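Hydrolase, isochorismatase family (Pseudomonas putida KT2440, PDB 4H17) is a predicted hydrolase of the isochorismatase family with a Rossmann-like fold, whose natural substrate is not established. Local coordinates at residues L26-A31 / R64-V69. Numbering follows the deposited sequence.
Sequences LIIIDA and RPIIHV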
ATOM      1  N   LEU A  26       3.978  -3.541  20.123  1.00 14.81           N
ATOM      2  CA  LEU A  26       2.583  -3.312  19.691  1.00 14.37           C
ATOM      3  C   LEU A  26       2.456  -1.867  19.203  1.00 13.90           C
ATOM      4  O   LEU A  26       2.909  -0.936  19.875  1.00 14.13           O
ATOM      5  CB  LEU A  26       1.594  -3.504  20.825  1.00 13.41           C
ATOM      6  CG  LEU A  26       0.116  -3.163  20.559  1.00 14.38           C
ATOM      7  CD1 LEU A  26      -0.511  -4.046  19.489  1.00 16.20           C
ATOM      8  CD2 LEU A  26      -0.665  -3.270  21.849  1.00 14.97           C
ATOM      9  N   ILE A  27       1.921  -1.698  18.010  1.00 10.55           N
ATOM     10  CA  ILE A  27       1.703  -0.384  17.382  1.00 10.54           C
ATOM     11  C   ILE A  27       0.222  -0.176  17.095  1.00 10.35           C
ATOM     12  O   ILE A  27      -0.392  -0.964  16.374  1.00 12.42           O
ATOM     13  CB  ILE A  27       2.499  -0.207  16.067  1.00 12.11           C
ATOM     14  CG1 ILE A  27       4.004  -0.527  16.267  1.00 16.15           C
ATOM     15  CG2 ILE A  27       2.288   1.214  15.508  1.00 13.09           C
ATOM     16  CD1 ILE A  27       4.841  -0.560  15.010  1.00 15.44           C
ATOM     17  N   ILE A  28      -0.347   0.891  17.687  1.00 11.51           N
ATOM     18  CA  ILE A  28      -1.753   1.224  17.497  1.00 12.78           C
ATOM     19  C   ILE A  28      -1.803   2.497  16.657  1.00 12.86           C
ATOM     20  O   ILE A  28      -1.381   3.568  17.099  1.00 12.89           O
ATOM     21  CB  ILE A  28      -2.476   1.478  18.829  1.00 15.35           C
ATOM     22  CG1 ILE A  28      -2.295   0.273  19.747  1.00 17.43           C
ATOM     23  CG2 ILE A  28      -3.968   1.755  18.584  1.00 15.59           C
ATOM     24  CD1 ILE A  28      -2.847   0.458  21.133  1.00 23.55           C
ATOM     25  N   ILE A  29      -2.339   2.373  15.455  1.00 11.29           N
ATOM     26  CA  ILE A  29      -2.342   3.478  14.477  1.00 11.50           C
ATOM     27  C   ILE A  29      -3.674   4.215  14.474  1.00 10.96           C
ATOM     28  O   ILE A  29      -4.749   3.654  14.144  1.00 11.00           O
ATOM     29  CB  ILE A  29      -2.006   2.941  13.084  1.00  9.73           C
ATOM     30  CG1 ILE A  29      -0.591   2.362  13.067  1.00 10.59           C
ATOM     31  CG2 ILE A  29      -2.138   4.021  12.035  1.00  9.20           C
ATOM     32  CD1 ILE A  29      -0.161   1.667  11.786  1.00 11.30           C
ATOM     33  N   ASP A  30      -3.633   5.486  14.891  1.00 10.14           N
ATOM     34  CA  ASP A  30      -4.695   6.436  14.635  1.00 12.35           C
ATOM     35  C   ASP A  30      -5.996   6.120  15.367  1.00 12.12           C
ATOM     36  O   ASP A  30      -7.058   6.234  14.778  1.00 11.45           O
ATOM     37  CB  ASP A  30      -4.956   6.603  13.126  1.00 13.95           C
ATOM     38  CG  ASP A  30      -3.723   7.102  12.350  1.00 12.35           C
ATOM     39  OD1 ASP A  30      -2.808   7.739  12.945  1.00 13.13           O
ATOM     40  OD2 ASP A  30      -3.734   6.881  11.113  1.00 14.38           O
ATOM     41  N   ALA A  31      -5.916   5.695  16.627  1.00 12.22           N
ATOM     42  CA  ALA A  31      -7.144   5.345  17.363  1.00 14.95           C
ATOM     43  C   ALA A  31      -7.782   6.633  17.905  1.00 14.24           C
ATOM     44  O   ALA A  31      -7.782   6.933  19.110  1.00 14.91           O
ATOM     45  CB  ALA A  31      -6.835   4.318  18.436  1.00 16.36           C
ATOM     46  N   ARG A  64       4.894  -5.326  27.505  1.00 14.50           N
ATOM     47  CA  ARG A  64       5.430  -5.149  26.154  1.00 15.32           C
ATOM     48  C   ARG A  64       5.493  -3.649  25.776  1.00 13.44           C
ATOM     49  O   ARG A  64       4.723  -2.858  26.283  1.00 16.32           O
ATOM     50  CB  ARG A  64       4.548  -5.859  25.135  1.00 16.33           C
ATOM     51  CG  ARG A  64       4.238  -7.303  25.495  1.00 18.46           C
ATOM     52  CD  ARG A  64       5.483  -8.118  25.761  1.00 16.42           C
ATOM     53  NE  ARG A  64       6.447  -7.935  24.679  1.00 17.35           N
ATOM     54  CZ  ARG A  64       7.776  -7.976  24.810  1.00 18.07           C
ATOM     55  NH1 ARG A  64       8.359  -8.256  25.965  1.00 22.10           N
ATOM     56  NH2 ARG A  64       8.550  -7.783  23.755  1.00 21.68           N
ATOM     57  N   PRO A  65       6.400  -3.298  24.847  1.00 13.99           N
ATOM     58  CA  PRO A  65       6.475  -1.941  24.300  1.00 14.31           C
ATOM     59  C   PRO A  65       5.247  -1.636  23.516  1.00 12.50           C
ATOM     60  O   PRO A  65       4.788  -2.506  22.720  1.00 13.36           O
ATOM     61  CB  PRO A  65       7.719  -1.995  23.404  1.00 15.37           C
ATOM     62  CG  PRO A  65       8.477  -3.186  23.839  1.00 14.81           C
ATOM     63  CD  PRO A  65       7.420  -4.177  24.243  1.00 14.92           C
ATOM     64  N   ILE A  66       4.687  -0.437  23.743  1.00 12.59           N
ATOM     65  CA  ILE A  66       3.481  -0.043  23.075  1.00 12.46           C
ATOM     66  C   ILE A  66       3.672   1.340  22.472  1.00 12.83           C
ATOM     67  O   ILE A  66       4.086   2.287  23.165  1.00 14.03           O
ATOM     68  CB  ILE A  66       2.287   0.023  24.057  1.00 14.16           C
ATOM     69  CG1 ILE A  66       2.064  -1.345  24.726  1.00 14.41           C
ATOM     70  CG2 ILE A  66       1.034   0.561  23.377  1.00 14.74           C
ATOM     71  CD1 ILE A  66       1.177  -1.302  25.958  1.00 20.65           C
ATOM     72  N   ILE A  67       3.361   1.435  21.193  1.00 11.83           N
ATOM     73  CA  ILE A  67       3.515   2.690  20.410  1.00 11.34           C
ATOM     74  C   ILE A  67       2.166   3.126  19.866  1.00 11.87           C
ATOM     75  O   ILE A  67       1.467   2.358  19.187  1.00 14.35           O
ATOM     76  CB  ILE A  67       4.449   2.494  19.236  1.00 13.34           C
ATOM     77  CG1 ILE A  67       5.840   2.117  19.732  1.00 14.51           C
ATOM     78  CG2 ILE A  67       4.407   3.739  18.365  1.00 13.82           C
ATOM     79  CD1 ILE A  67       6.804   1.641  18.653  1.00 16.57           C
ATOM     80  N   HIS A  68       1.739   4.317  20.250  1.00 12.73           N
ATOM     81  CA  HIS A  68       0.523   4.927  19.745  1.00 12.43           C
ATOM     82  C   HIS A  68       0.888   5.992  18.700  1.00 11.82           C
ATOM     83  O   HIS A  68       1.699   6.900  18.965  1.00 13.22           O
ATOM     84  CB  HIS A  68      -0.240   5.628  20.870  1.00 10.98           C
ATOM     85  CG  HIS A  68      -0.494   4.785  22.078  1.00 11.11           C
ATOM     86  ND1 HIS A  68      -1.715   4.189  22.310  1.00 11.85           N
ATOM     87  CD2 HIS A  68       0.287   4.461  23.129  1.00 11.81           C
ATOM     88  CE1 HIS A  68      -1.661   3.514  23.446  1.00 12.78           C
ATOM     89  NE2 HIS A  68      -0.463   3.677  23.973  1.00 16.01           N
ATOM     90  N   VAL A  69       0.265   5.892  17.545  1.00 11.11           N
ATOM     91  CA  VAL A  69       0.427   6.852  16.468  1.00 12.92           C
ATOM     92  C   VAL A  69      -0.861   7.668  16.306  1.00 13.01           C
ATOM     93  O   VAL A  69      -1.934   7.076  16.309  1.00 12.46           O
ATOM     94  CB  VAL A  69       0.767   6.098  15.160  1.00 13.26           C
ATOM     95  CG1 VAL A  69       0.853   7.053  14.006  1.00 13.32           C
ATOM     96  CG2 VAL A  69       2.056   5.280  15.295  1.00 17.46           C
TER
HETATM   97  O   HOH W   1      -3.603   5.576  18.397  1.00 16.70           O
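In Ile28 CG1 stands anti to the carbonyl carbon (chi1 -55°) and chi2 is extended (174°), which carries CD1 to the imidazole of His68, 4.0 Å from CE1 and oblique to the ring; the two side chains extend alongside each other in the same direction. The ring is tethered at its far nitrogen, NE2, by a hydrogen bond to Glu98. On the other face of the sheet CG2 of Val69, anti to its carbonyl carbon, touches CG2 of Ile27 at 4.1 Å, the two side chains crossing at an angle. Strands 24-29 and 66-71 pair here in parallel as the two strands of a beta-alpha-beta unit in the Rossmann-like sheet; the connecting helix 45-61 packs on Leu26, Ile28 and Ile66, while helix 114-121 covers Ile67. Leu26 and Ile28 each use both backbone N and O. Past the strand end Asp30 N donates to Val69 O (2.7 Å), with the donor tilted 33° from the carbonyl plane. A water donates to the same oxygen and accepts from Ala31 N. The Asp30 side chain lies about 3 Å from a bound sulfate, probably from the crystallisation liquor, and OD2 makes weak hydrogen bonds to His71 and Ser136 and a long, weak ion pair with Lys103.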